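Local coordinates for protein probable M18 family aminopeptidase 1 (Thermotoga maritima, PDB 2GLF) that probably acts as a metal-dependent aminopeptidase of the M18 family, removing residues from the amino-terminal end of peptides, at residues A[326-331]-A[343-348]; A[351-356]-A[385-390]. All blocks are in the same frame, centred on the assembly; numbering follows the deposited sequence.

Both contacts belong to the mixed beta sheet of the catalytic domain and its connections. Contact 1 joins the end region of strand 321-329 to the loop that follows. Contact 2 pairs two strands of the same sheet: strand 351-354, which comes after that loop, and strand 387-389 at an edge of the sheet within the chain. Their centres are about 8 Å apart. Gln388 NE2 of contact 2 lies 2.8 Å from Lys346 O of contact 1, a probable hydrogen bond, and Pro345 packs against Ala390. Contact 1 reaches the metal site through Asp326. Contact 2 lies farther off, with the side chain of Val354 about 11 Å from a manganese ion.

Contact 1: A[326-331]-A[343-348]. With MN (manganese (II) ion), chain E.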
ATOM      1  N   ASP A 326       9.576  21.034  38.825  1.00 12.13           N
ATOM      2  CA  ASP A 326       8.991  21.085  37.490  1.00 11.25           C
ATOM      3  C   ASP A 326       7.626  20.396  37.520  1.00 11.14           C
ATOM      4  O   ASP A 326       7.344  19.595  38.407  1.00 11.14           O
ATOM      5  CB  ASP A 326       9.918  20.419  36.471  1.00 12.94           C
ATOM      6  CG  ASP A 326       9.717  20.954  35.060  1.00 14.20           C
ATOM      7  OD1 ASP A 326      10.557  20.666  34.186  1.00 16.62           O
ATOM      8  OD2 ASP A 326       8.722  21.665  34.820  1.00 16.20           O
ATOM      9  N   VAL A 327       6.782  20.716  36.547  1.00 13.75           N
ATOM     10  CA  VAL A 327       5.427  20.176  36.470  1.00 13.74           C
ATOM     11  C   VAL A 327       5.315  18.806  35.819  1.00 13.69           C
ATOM     12  O   VAL A 327       6.145  18.423  34.999  1.00 13.69           O
ATOM     13  CB  VAL A 327       4.519  21.122  35.669  1.00 15.98           C
ATOM     14  CG1 VAL A 327       4.502  22.510  36.302  1.00 15.24           C
ATOM     15  CG2 VAL A 327       5.020  21.203  34.235  1.00 15.77           C
ATOM     16  N   CYS A 328       4.273  18.073  36.189  1.00 21.10           N
ATOM     17  CA  CYS A 328       4.020  16.762  35.608  1.00 21.79           C
ATOM     18  C   CYS A 328       2.671  16.869  34.905  1.00 22.02           C
ATOM     19  O   CYS A 328       2.044  17.932  34.918  1.00 21.76           O
ATOM     20  CB  CYS A 328       3.979  15.675  36.684  1.00 15.74           C
ATOM     21  SG  CYS A 328       2.771  15.984  37.988  1.00 18.77           S
ATOM     22  N   ALA A 329       2.224  15.776  34.295  1.00 16.63           N
ATOM     23  CA  ALA A 329       0.964  15.777  33.568  1.00 16.84           C
ATOM     24  C   ALA A 329      -0.150  15.139  34.371  1.00 17.51           C
ATOM     25  O   ALA A 329      -0.014  14.019  34.841  1.00 18.21           O
ATOM     26  CB  ALA A 329       1.138  15.047  32.249  1.00 20.34           C
ATOM     27  N   ALA A 330      -1.248  15.863  34.540  1.00 20.90           N
ATOM     28  CA  ALA A 330      -2.398  15.347  35.274  1.00 21.50           C
ATOM     29  C   ALA A 330      -3.226  14.540  34.274  1.00 21.55           C
ATOM     30  O   ALA A 330      -3.015  14.667  33.066  1.00 22.45           O
ATOM     31  CB  ALA A 330      -3.212  16.496  35.830  1.00 22.17           C
ATOM     32  N   VAL A 331      -4.155  13.708  34.740  1.00 16.94           N
ATOM     33  CA  VAL A 331      -4.934  12.938  33.777  1.00 17.11           C
ATOM     34  C   VAL A 331      -5.954  13.845  33.116  1.00 18.37           C
ATOM     35  O   VAL A 331      -6.673  14.588  33.785  1.00 18.85           O
ATOM     36  CB  VAL A 331      -5.678  11.727  34.411  1.00 14.99           C
ATOM     37  CG1 VAL A 331      -4.692  10.811  35.118  1.00 14.99           C
ATOM     38  CG2 VAL A 331      -6.727  12.207  35.361  1.00 14.99           C
ATOM     39  N   ASN A 343      -0.571   5.300  38.816  1.00 18.25           N
ATOM     40  CA  ASN A 343       0.673   6.036  39.058  1.00 17.91           C
ATOM     41  C   ASN A 343       0.645   7.391  38.356  1.00 18.17           C
ATOM     42  O   ASN A 343       1.693   7.928  37.984  1.00 18.11           O
ATOM     43  CB  ASN A 343       1.883   5.231  38.566  1.00 23.71           C
ATOM     44  CG  ASN A 343       2.265   4.105  39.516  1.00 24.65           C
ATOM     45  OD1 ASN A 343       3.002   4.314  40.478  1.00 23.07           O
ATOM     46  ND2 ASN A 343       1.754   2.907  39.256  1.00 23.49           N
ATOM     47  N   ALA A 344      -0.563   7.934  38.184  1.00 18.65           N
ATOM     48  CA  ALA A 344      -0.764   9.226  37.528  1.00 17.95           C
ATOM     49  C   ALA A 344      -1.357  10.246  38.493  1.00 17.58           C
ATOM     50  O   ALA A 344      -2.204   9.920  39.320  1.00 17.36           O
ATOM     51  CB  ALA A 344      -1.679   9.057  36.338  1.00  5.60           C
ATOM     52  N   PRO A 345      -0.920  11.504  38.395  1.00 21.86           N
ATOM     53  CA  PRO A 345      -1.439  12.541  39.285  1.00 22.54           C
ATOM     54  C   PRO A 345      -2.811  13.058  38.871  1.00 23.73           C
ATOM     55  O   PRO A 345      -3.153  13.065  37.685  1.00 25.13           O
ATOM     56  CB  PRO A 345      -0.377  13.624  39.193  1.00 14.78           C
ATOM     57  CG  PRO A 345       0.041  13.525  37.762  1.00 14.78           C
ATOM     58  CD  PRO A 345       0.177  12.029  37.565  1.00 14.78           C
ATOM     59  N   LYS A 346      -3.587  13.491  39.861  1.00 18.75           N
ATOM     60  CA  LYS A 346      -4.919  14.046  39.633  1.00 18.50           C
ATOM     61  C   LYS A 346      -4.894  15.482  40.161  1.00 18.12           C
ATOM     62  O   LYS A 346      -4.219  15.767  41.160  1.00 18.46           O
ATOM     63  CB  LYS A 346      -5.973  13.243  40.403  1.00 14.55           C
ATOM     64  CG  LYS A 346      -6.011  11.762  40.093  1.00 17.60           C
ATOM     65  CD  LYS A 346      -6.606  11.488  38.726  1.00 24.75           C
ATOM     66  CE  LYS A 346      -7.715  10.452  38.825  1.00 25.41           C
ATOM     67  NZ  LYS A 346      -8.783  10.937  39.734  1.00 24.51           N
ATOM     68  N   LEU A 347      -5.624  16.379  39.496  1.00 11.86           N
ATOM     69  CA  LEU A 347      -5.685  17.783  39.913  1.00 12.15           C
ATOM     70  C   LEU A 347      -6.288  17.952  41.306  1.00 13.03           C
ATOM     71  O   LEU A 347      -7.300  17.339  41.631  1.00 13.24           O
ATOM     72  CB  LEU A 347      -6.517  18.603  38.924  1.00 11.98           C
ATOM     73  CG  LEU A 347      -5.976  18.838  37.517  1.00 11.98           C
ATOM     74  CD1 LEU A 347      -7.072  19.464  36.664  1.00 11.98           C
ATOM     75  CD2 LEU A 347      -4.756  19.738  37.578  1.00 11.98           C
ATOM     76  N   GLY A 348      -5.661  18.788  42.124  1.00 28.60           N
ATOM     77  CA  GLY A 348      -6.166  19.034  43.462  1.00 28.85           C
ATOM     78  C   GLY A 348      -5.867  17.970  44.505  1.00 28.93           C
ATOM     79  O   GLY A 348      -6.403  18.022  45.617  1.00 29.15           O
TER
HETATM   80 MN    MN E5001       9.229  22.063  32.512  1.00 17.51          MN
HETATM   81  O   HOH W   1      -6.367  15.276  36.932  1.00 21.10           O
HETATM   82  O   HOH W   2       7.473  20.497  32.707  1.00 24.06           O
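Val331 and Pro345 tie the residues just after strand 321-329 to the loop that runs on to strand 351-354. The strand belongs to the mixed beta sheet of the M18 peptidase fold. The touching parts, Cys328 to Val331 and Ala344 to Leu347, run 86° apart. One direct hydrogen bond joins them: Val331 N donates to Pro345 O at 3.2 Å, bent to 140° at the hydrogen. A water makes a second link, donating to Val331 O and accepting from Leu347 N.

Apolar contacts lie beside this link. The CG corner of the Pro345 ring meets Cys328 SG at 3.7 Å. Val331 uses both methyls. CG1, anti to the carbonyl carbon, lies 3.7 Å from Ala344 CB, while CG2 meets Lys346 CD, where the two side chains cross obliquely. Lys346 NZ hydrogen-bonds to Gln110 OE1 of a second subunit. Ala330 CB rests on Leu347 CD2. Cys328, Ala330 and Pro345 all touch Ala420 of strand 414-421.

Metal binding lies at the start of segment 326-331. Asp326 grips a manganese ion with both carboxylate oxygens; His92, Asp249 and a water also bind it. Val327 N donates to Asp326 OD2 at 2.8 Å, on the anti side and 30° out of the carboxylate plane.

Contact 2: A[351-356]-A[385-390]; sequences VALVKY and VIWQVA
Val351 begins a parallel strand pair with Trp387. Strands 351-354 and 387-389 are the two strands of a beta-alpha-beta unit, with helix 370-382 in the crossover. Val351 N donates to Ile386 O at 3.1 Å. Val351 O accepts from Gln388 N at 2.9 Å, and the CA of Trp387 also lies close to this oxygen. The Val351 side chain turns to the face where helix 433-449 packs.

Ala352 points to the other face, as does Gln388. Ala352 CB meets Ala390 CB at 3.7 Å. Gln388 NE2 hydrogen-bonds to Gly350 O and also to Lys346 O.

Leu353 returns to the Trp387 face. Its N donates to Gln388 O at 2.9 Å, and its O accepts from Ala390 N, which stands 44° out of the carbonyl plane. Leu353 CG is anti to the backbone N (chi1 -178°). The Leu353 side chain lies beside that of Trp387 and points the same way. CD1 meets the indole at CZ3 and CE3. Trp387 NE1 hydrogen-bonds to Asn381 OD1 of the crossover helix. An alanine in place of Trp387 would probably open a gap beside Leu353 CD1 and leave Asn381 OD1 without its indole partner.

Val354 closes the pair: its CG1 lies 3.6 Å from Ala390 O, and its CG2 is 4.3 Å from Ala390 CB.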
ATOM      1  N   VAL A 351       0.928  17.836  45.833  1.00 27.24           N
ATOM      2  CA  VAL A 351       2.135  18.018  45.045  1.00 26.11           C
ATOM      3  C   VAL A 351       2.481  16.656  44.477  1.00 25.71           C
ATOM      4  O   VAL A 351       2.262  15.630  45.130  1.00 25.05           O
ATOM      5  CB  VAL A 351       3.320  18.474  45.914  1.00 27.10           C
ATOM      6  CG1 VAL A 351       4.379  19.117  45.048  1.00 25.90           C
ATOM      7  CG2 VAL A 351       2.845  19.427  46.980  1.00 27.10           C
ATOM      8  N   ALA A 352       3.019  16.644  43.265  1.00 13.40           N
ATOM      9  CA  ALA A 352       3.392  15.395  42.631  1.00 13.87           C
ATOM     10  C   ALA A 352       4.853  15.105  42.874  1.00 14.40           C
ATOM     11  O   ALA A 352       5.709  15.974  42.692  1.00 14.61           O
ATOM     12  CB  ALA A 352       3.122  15.457  41.141  1.00  7.54           C
ATOM     13  N   LEU A 353       5.129  13.880  43.306  1.00 23.31           N
ATOM     14  CA  LEU A 353       6.490  13.430  43.561  1.00 23.99           C
ATOM     15  C   LEU A 353       6.814  12.483  42.407  1.00 24.23           C
ATOM     16  O   LEU A 353       6.205  11.419  42.274  1.00 24.64           O
ATOM     17  CB  LEU A 353       6.560  12.716  44.919  1.00 13.25           C
ATOM     18  CG  LEU A 353       7.897  12.185  45.446  1.00 14.21           C
ATOM     19  CD1 LEU A 353       7.822  12.046  46.951  1.00 15.78           C
ATOM     20  CD2 LEU A 353       8.228  10.845  44.801  1.00 15.09           C
ATOM     21  N   VAL A 354       7.749  12.896  41.557  1.00 13.41           N
ATOM     22  CA  VAL A 354       8.150  12.112  40.392  1.00 13.41           C
ATOM     23  C   VAL A 354       9.512  11.478  40.622  1.00 14.00           C
ATOM     24  O   VAL A 354      10.532  12.174  40.649  1.00 14.87           O
ATOM     25  CB  VAL A 354       8.255  12.999  39.133  1.00  8.49           C
ATOM     26  CG1 VAL A 354       8.322  12.137  37.909  1.00  8.49           C
ATOM     27  CG2 VAL A 354       7.079  13.961  39.060  1.00  8.49           C
ATOM     28  N   LYS A 355       9.537  10.159  40.777  1.00 26.33           N
ATOM     29  CA  LYS A 355      10.793   9.460  41.010  1.00 27.73           C
ATOM     30  C   LYS A 355      11.677   9.396  39.764  1.00 28.31           C
ATOM     31  O   LYS A 355      12.904   9.387  39.871  1.00 28.28           O
ATOM     32  CB  LYS A 355      10.520   8.048  41.534  1.00 23.60           C
ATOM     33  CG  LYS A 355      11.773   7.299  41.923  1.00 23.57           C
ATOM     34  CD  LYS A 355      11.443   6.129  42.814  1.00 24.35           C
ATOM     35  CE  LYS A 355      12.680   5.304  43.123  1.00 24.72           C
ATOM     36  NZ  LYS A 355      13.252   4.696  41.890  1.00 26.93           N
ATOM     37  N   TYR A 356      11.052   9.356  38.586  1.00 27.85           N
ATOM     38  CA  TYR A 356      11.788   9.295  37.320  1.00 28.37           C
ATOM     39  C   TYR A 356      10.948   9.718  36.113  1.00 29.50           C
ATOM     40  O   TYR A 356       9.717   9.598  36.122  1.00 29.43           O
ATOM     41  CB  TYR A 356      12.343   7.881  37.092  1.00 31.92           C
ATOM     42  CG  TYR A 356      11.295   6.788  37.112  1.00 31.66           C
ATOM     43  CD1 TYR A 356      10.339   6.690  36.101  1.00 28.75           C
ATOM     44  CD2 TYR A 356      11.237   5.873  38.163  1.00 32.69           C
ATOM     45  CE1 TYR A 356       9.350   5.715  36.136  1.00 28.92           C
ATOM     46  CE2 TYR A 356      10.252   4.895  38.208  1.00 32.70           C
ATOM     47  CZ  TYR A 356       9.310   4.822  37.194  1.00 31.55           C
ATOM     48  OH  TYR A 356       8.321   3.869  37.242  1.00 30.57           O
ATOM     49  N   VAL A 385       1.947  17.441  54.710  1.00 28.53           N
ATOM     50  CA  VAL A 385       1.807  17.935  53.347  1.00 27.77           C
ATOM     51  C   VAL A 385       1.087  16.904  52.472  1.00 28.30           C
ATOM     52  O   VAL A 385       1.430  15.722  52.470  1.00 28.92           O
ATOM     53  CB  VAL A 385       3.183  18.232  52.731  1.00  6.02           C
ATOM     54  CG1 VAL A 385       3.018  18.999  51.438  1.00  6.02           C
ATOM     55  CG2 VAL A 385       4.029  19.003  53.713  1.00  6.02           C
ATOM     56  N   ILE A 386       0.079  17.358  51.737  1.00 24.74           N
ATOM     57  CA  ILE A 386      -0.678  16.483  50.851  1.00 24.56           C
ATOM     58  C   ILE A 386       0.129  16.249  49.571  1.00 24.62           C
ATOM     59  O   ILE A 386       0.471  17.197  48.867  1.00 24.59           O
ATOM     60  CB  ILE A 386      -2.058  17.111  50.482  1.00 13.42           C
ATOM     61  CG1 ILE A 386      -3.044  16.970  51.647  1.00 13.11           C
ATOM     62  CG2 ILE A 386      -2.635  16.425  49.266  1.00 12.80           C
ATOM     63  CD1 ILE A 386      -2.630  17.685  52.899  1.00 13.99           C
ATOM     64  N   TRP A 387       0.442  14.993  49.271  1.00 15.16           N
ATOM     65  CA  TRP A 387       1.203  14.687  48.063  1.00 15.73           C
ATOM     66  C   TRP A 387       0.708  13.405  47.383  1.00 15.44           C
ATOM     67  O   TRP A 387      -0.034  12.612  47.969  1.00 15.65           O
ATOM     68  CB  TRP A 387       2.698  14.567  48.393  1.00 26.72           C
ATOM     69  CG  TRP A 387       3.023  13.422  49.304  1.00 28.53           C
ATOM     70  CD1 TRP A 387       2.754  13.329  50.644  1.00 29.65           C
ATOM     71  CD2 TRP A 387       3.598  12.167  48.924  1.00 28.54           C
ATOM     72  NE1 TRP A 387       3.120  12.090  51.117  1.00 28.78           N
ATOM     73  CE2 TRP A 387       3.639  11.357  50.082  1.00 28.73           C
ATOM     74  CE3 TRP A 387       4.079  11.646  47.714  1.00 25.80           C
ATOM     75  CZ2 TRP A 387       4.143  10.051  50.066  1.00 28.50           C
ATOM     76  CZ3 TRP A 387       4.581  10.347  47.698  1.00 28.68           C
ATOM     77  CH2 TRP A 387       4.608   9.565  48.867  1.00 29.43           C
ATOM     78  N   GLN A 388       1.124  13.213  46.137  1.00 11.90           N
ATOM     79  CA  GLN A 388       0.725  12.043  45.361  1.00 10.50           C
ATOM     80  C   GLN A 388       1.878  11.635  44.449  1.00 10.23           C
ATOM     81  O   GLN A 388       2.712  12.466  44.105  1.00  9.60           O
ATOM     82  CB  GLN A 388      -0.523  12.377  44.525  1.00 17.78           C
ATOM     83  CG  GLN A 388      -0.341  13.550  43.572  1.00 16.15           C
ATOM     84  CD  GLN A 388      -1.606  13.897  42.802  1.00 17.99           C
ATOM     85  OE1 GLN A 388      -2.359  13.012  42.390  1.00 19.57           O
ATOM     86  NE2 GLN A 388      -1.836  15.192  42.583  1.00 15.94           N
ATOM     87  N   VAL A 389       1.937  10.361  44.069  1.00  9.40           N
ATOM     88  CA  VAL A 389       3.007   9.899  43.183  1.00 10.13           C
ATOM     89  C   VAL A 389       2.591  10.199  41.755  1.00  9.61           C
ATOM     90  O   VAL A 389       1.407  10.177  41.439  1.00  9.40           O
ATOM     91  CB  VAL A 389       3.281   8.366  43.320  1.00 17.02           C
ATOM     92  CG1 VAL A 389       2.635   7.829  44.581  1.00 18.47           C
ATOM     93  CG2 VAL A 389       2.793   7.619  42.093  1.00 16.69           C
ATOM     94  N   ALA A 390       3.561  10.483  40.896  1.00 20.67           N
ATOM     95  CA  ALA A 390       3.244  10.779  39.505  1.00 21.80           C
ATOM     96  C   ALA A 390       4.255  10.183  38.538  1.00 22.53           C
ATOM     97  O   ALA A 390       5.455  10.155  38.801  1.00 23.45           O
ATOM     98  CB  ALA A 390       3.148  12.285  39.294  1.00 17.81           C
TER